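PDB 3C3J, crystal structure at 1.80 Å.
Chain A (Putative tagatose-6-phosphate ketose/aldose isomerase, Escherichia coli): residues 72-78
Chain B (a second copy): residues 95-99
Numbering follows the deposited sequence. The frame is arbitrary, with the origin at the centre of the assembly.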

ATOM      1  N   ALA A  72     -10.564   6.992  -2.595  1.00 15.04           N
ATOM      2  CA  ALA A  72     -11.184   6.083  -3.574  1.00 14.90           C
ATOM      3  C   ALA A  72     -12.203   5.107  -2.938  1.00 15.16           C
ATOM      4  O   ALA A  72     -13.324   4.952  -3.442  1.00 14.01           O
ATOM      5  CB  ALA A  72     -10.116   5.339  -4.380  1.00 15.75           C
ATOM      6  N   PRO A  73     -11.844   4.479  -1.807  1.00 15.86           N
ATOM      7  CA  PRO A  73     -12.820   3.563  -1.207  1.00 15.87           C
ATOM      8  C   PRO A  73     -14.084   4.260  -0.745  1.00 15.22           C
ATOM      9  O   PRO A  73     -15.169   3.777  -1.024  1.00 14.66           O
ATOM     10  CB  PRO A  73     -12.064   2.968  -0.018  1.00 17.06           C
ATOM     11  CG  PRO A  73     -10.600   3.168  -0.371  1.00 17.52           C
ATOM     12  CD  PRO A  73     -10.577   4.479  -1.051  1.00 16.66           C
ATOM     13  N   TRP A  74     -13.950   5.371  -0.035  1.00 15.16           N
ATOM     14  CA  TRP A  74     -15.122   6.169   0.335  1.00 15.15           C
ATOM     15  C   TRP A  74     -15.954   6.577  -0.877  1.00 14.70           C
ATOM     16  O   TRP A  74     -17.189   6.415  -0.882  1.00 14.08           O
ATOM     17  CB  TRP A  74     -14.729   7.400   1.150  1.00 15.16           C
ATOM     18  CG  TRP A  74     -15.928   8.147   1.606  1.00 15.94           C
ATOM     19  CD1 TRP A  74     -16.724   7.828   2.667  1.00 16.61           C
ATOM     20  CD2 TRP A  74     -16.520   9.301   0.982  1.00 15.67           C
ATOM     21  NE1 TRP A  74     -17.774   8.730   2.756  1.00 17.66           N
ATOM     22  CE2 TRP A  74     -17.671   9.639   1.739  1.00 15.11           C
ATOM     23  CE3 TRP A  74     -16.195  10.075  -0.144  1.00 15.77           C
ATOM     24  CZ2 TRP A  74     -18.490  10.727   1.422  1.00 16.45           C
ATOM     25  CZ3 TRP A  74     -17.004  11.178  -0.453  1.00 16.62           C
ATOM     26  CH2 TRP A  74     -18.134  11.491   0.328  1.00 17.23           C
ATOM     27  N   LEU A  75     -15.296   7.064  -1.927  1.00 14.66           N
ATOM     28  CA  LEU A  75     -16.023   7.431  -3.146  1.00 14.84           C
ATOM     29  C   LEU A  75     -16.775   6.227  -3.758  1.00 15.35           C
ATOM     30  O   LEU A  75     -17.921   6.353  -4.214  1.00 15.77           O
ATOM     31  CB  LEU A  75     -15.084   8.057  -4.177  1.00 14.18           C
ATOM     32  CG  LEU A  75     -14.737   9.532  -3.985  1.00 13.94           C
ATOM     33  CD1 LEU A  75     -13.690   9.968  -5.009  1.00 14.67           C
ATOM     34  CD2 LEU A  75     -15.996  10.408  -4.037  1.00 15.70           C
ATOM     35  N   ALA A  76     -16.121   5.066  -3.772  1.00 15.38           N
ATOM     36  CA  ALA A  76     -16.736   3.847  -4.274  1.00 16.36           C
ATOM     37  C   ALA A  76     -18.033   3.548  -3.503  1.00 16.83           C
ATOM     38  O   ALA A  76     -19.086   3.317  -4.113  1.00 17.62           O
ATOM     39  CB  ALA A  76     -15.744   2.667  -4.148  1.00 15.97           C
ATOM     40  N   SER A  77     -17.951   3.559  -2.175  1.00 17.59           N
ATOM     41  CA  SER A  77     -19.085   3.176  -1.343  1.00 18.64           C
ATOM     42  C   SER A  77     -20.142   4.255  -1.331  1.00 19.03           C
ATOM     43  O   SER A  77     -21.332   3.939  -1.362  1.00 19.18           O
ATOM     44  CB  SER A  77     -18.683   2.874   0.096  1.00 19.67           C
ATOM     45  OG  SER A  77     -17.981   3.954   0.672  1.00 22.98           O
ATOM     46  N   HIS A  78     -19.714   5.511  -1.276  1.00 18.67           N
ATOM     47  CA  HIS A  78     -20.654   6.639  -1.258  1.00 19.03           C
ATOM     48  C   HIS A  78     -21.490   6.725  -2.536  1.00 18.59           C
ATOM     49  O   HIS A  78     -22.680   6.994  -2.465  1.00 18.39           O
ATOM     50  CB  HIS A  78     -19.924   7.957  -1.047  1.00 19.56           C
ATOM     51  CG  HIS A  78     -20.843   9.109  -0.785  1.00 20.53           C
ATOM     52  ND1 HIS A  78     -21.158  10.048  -1.743  1.00 23.36           N
ATOM     53  CD2 HIS A  78     -21.532   9.456   0.327  1.00 21.73           C
ATOM     54  CE1 HIS A  78     -21.991  10.933  -1.223  1.00 22.73           C
ATOM     55  NE2 HIS A  78     -22.232  10.599   0.031  1.00 25.73           N
TER
ATOM     56  N   PRO B  95     -15.671  -2.080   6.839  1.00 14.83           N
ATOM     57  CA  PRO B  95     -16.340  -3.012   5.934  1.00 15.14           C
ATOM     58  C   PRO B  95     -17.155  -2.297   4.873  1.00 15.56           C
ATOM     59  O   PRO B  95     -17.152  -2.717   3.697  1.00 15.24           O
ATOM     60  CB  PRO B  95     -17.235  -3.838   6.876  1.00 15.09           C
ATOM     61  CG  PRO B  95     -17.428  -3.014   8.051  1.00 15.10           C
ATOM     62  CD  PRO B  95     -16.093  -2.291   8.232  1.00 13.58           C
HETATM   63  N   MSE B  96     -17.783  -1.194   5.281  1.00 16.54           N
HETATM   64  CA  MSE B  96     -18.654  -0.403   4.396  1.00 17.83           C
HETATM   65  C   MSE B  96     -17.915   0.187   3.198  1.00 18.30           C
HETATM   66  O   MSE B  96     -18.535   0.468   2.181  1.00 17.90           O
HETATM   67  CB  MSE B  96     -19.373   0.719   5.181  1.00 20.22           C
HETATM   68  CG  MSE B  96     -18.454   1.774   5.817  1.00 23.64           C
HETATM   69 SE   MSE B  96     -17.632   1.258   7.580  1.00 35.26          SE
HETATM   70  CE  MSE B  96     -16.337   2.758   7.734  1.00 26.26           C
ATOM     71  N   ASP B  97     -16.602   0.386   3.328  1.00 17.36           N
ATOM     72  CA  ASP B  97     -15.798   0.924   2.239  1.00 18.10           C
ATOM     73  C   ASP B  97     -15.436  -0.085   1.150  1.00 17.92           C
ATOM     74  O   ASP B  97     -15.000   0.309   0.065  1.00 18.66           O
ATOM     75  CB  ASP B  97     -14.528   1.553   2.789  1.00 17.96           C
ATOM     76  CG  ASP B  97     -14.794   2.785   3.641  1.00 21.05           C
ATOM     77  OD1 ASP B  97     -15.906   3.363   3.604  1.00 23.64           O
ATOM     78  OD2 ASP B  97     -13.858   3.200   4.349  1.00 24.39           O
ATOM     79  N   TYR B  98     -15.585  -1.385   1.432  1.00 18.06           N
ATOM     80  CA  TYR B  98     -15.078  -2.426   0.524  1.00 17.63           C
ATOM     81  C   TYR B  98     -16.091  -3.484   0.122  1.00 17.84           C
ATOM     82  O   TYR B  98     -15.922  -4.124  -0.907  1.00 18.53           O
ATOM     83  CB  TYR B  98     -13.874  -3.135   1.156  1.00 18.48           C
ATOM     84  CG  TYR B  98     -12.801  -2.199   1.609  1.00 17.23           C
ATOM     85  CD1 TYR B  98     -11.941  -1.602   0.705  1.00 18.61           C
ATOM     86  CD2 TYR B  98     -12.643  -1.910   2.940  1.00 16.95           C
ATOM     87  CE1 TYR B  98     -10.945  -0.709   1.142  1.00 19.33           C
ATOM     88  CE2 TYR B  98     -11.682  -1.023   3.375  1.00 18.71           C
ATOM     89  CZ  TYR B  98     -10.821  -0.429   2.468  1.00 20.53           C
ATOM     90  OH  TYR B  98      -9.843   0.461   2.915  1.00 22.67           O
ATOM     91  N   LEU B  99     -17.105  -3.721   0.950  1.00 17.27           N
ATOM     92  CA  LEU B  99     -18.052  -4.786   0.683  1.00 17.39           C
ATOM     93  C   LEU B  99     -19.286  -4.178  -0.004  1.00 17.95           C
ATOM     94  O   LEU B  99     -20.006  -3.370   0.593  1.00 20.20           O
ATOM     95  CB  LEU B  99     -18.435  -5.518   1.973  1.00 16.84           C
ATOM     96  CG  LEU B  99     -17.289  -6.208   2.731  1.00 16.50           C
ATOM     97  CD1 LEU B  99     -17.668  -6.583   4.167  1.00 14.35           C
ATOM     98  CD2 LEU B  99     -16.802  -7.421   1.971  1.00 17.53           C
TER
HETATM   99  O   HOH W   1     -18.396   4.029   3.157  1.00 44.48           O

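No direct hydrogen bond joins the two stretches; packing and one bridging water account for the contact, which buries 222 Å² with both sides summed. The backbones approach most closely at Pro73(A) and Asp97(B), whose CA atoms lie 5.3 Å apart.

The apolar packing centres on Pro73(A), whose CA-to-CB bond points toward chain B. Its CB lies 4.0 Å from CB of Asp97(B) and also 4.0 Å from CE1 of Tyr98(B), both ordinary van der Waals separations. The approach to the tyrosine ring is oblique, so it is not a stack. Although the CA-to-CB bond of Tyr98(B) points away from the helix, chi1 of -53° (m) lets the ring end come nearer and reach the proline.

Polar atoms also meet without bonding. O of Pro73(A) is 3.6 Å from O of Asp97(B); two carbonyl oxygens have no proton to share, and the former already accepts N of Ser77(A) at 3.0 Å within the helix. The tightest approach is CB of Ser77(A) to O of Met96(B), 3.2 Å, a carbon-oxygen contact made by the backbone of the selenomethionine, whose own side chain comes no nearer than 5.6 Å to the chain A stretch.

Water supplies the polar link. OG of Ser77(A) and OD1 of Asp97(B) are 3.6 Å apart, too far for a good hydrogen bond, but water 1 lies 2.5 Å from OG of Ser77(A) and 2.6 Å from OD1 of Asp97(B). It donates to the carboxylate, as expected for an acceptor carrying negative charge. Chi1 of 55° (p) also places OG of Ser77(A) 3.0 Å from O of Trp74(A), one turn back; whether the hydroxyl proton serves that carbonyl or the water remains open.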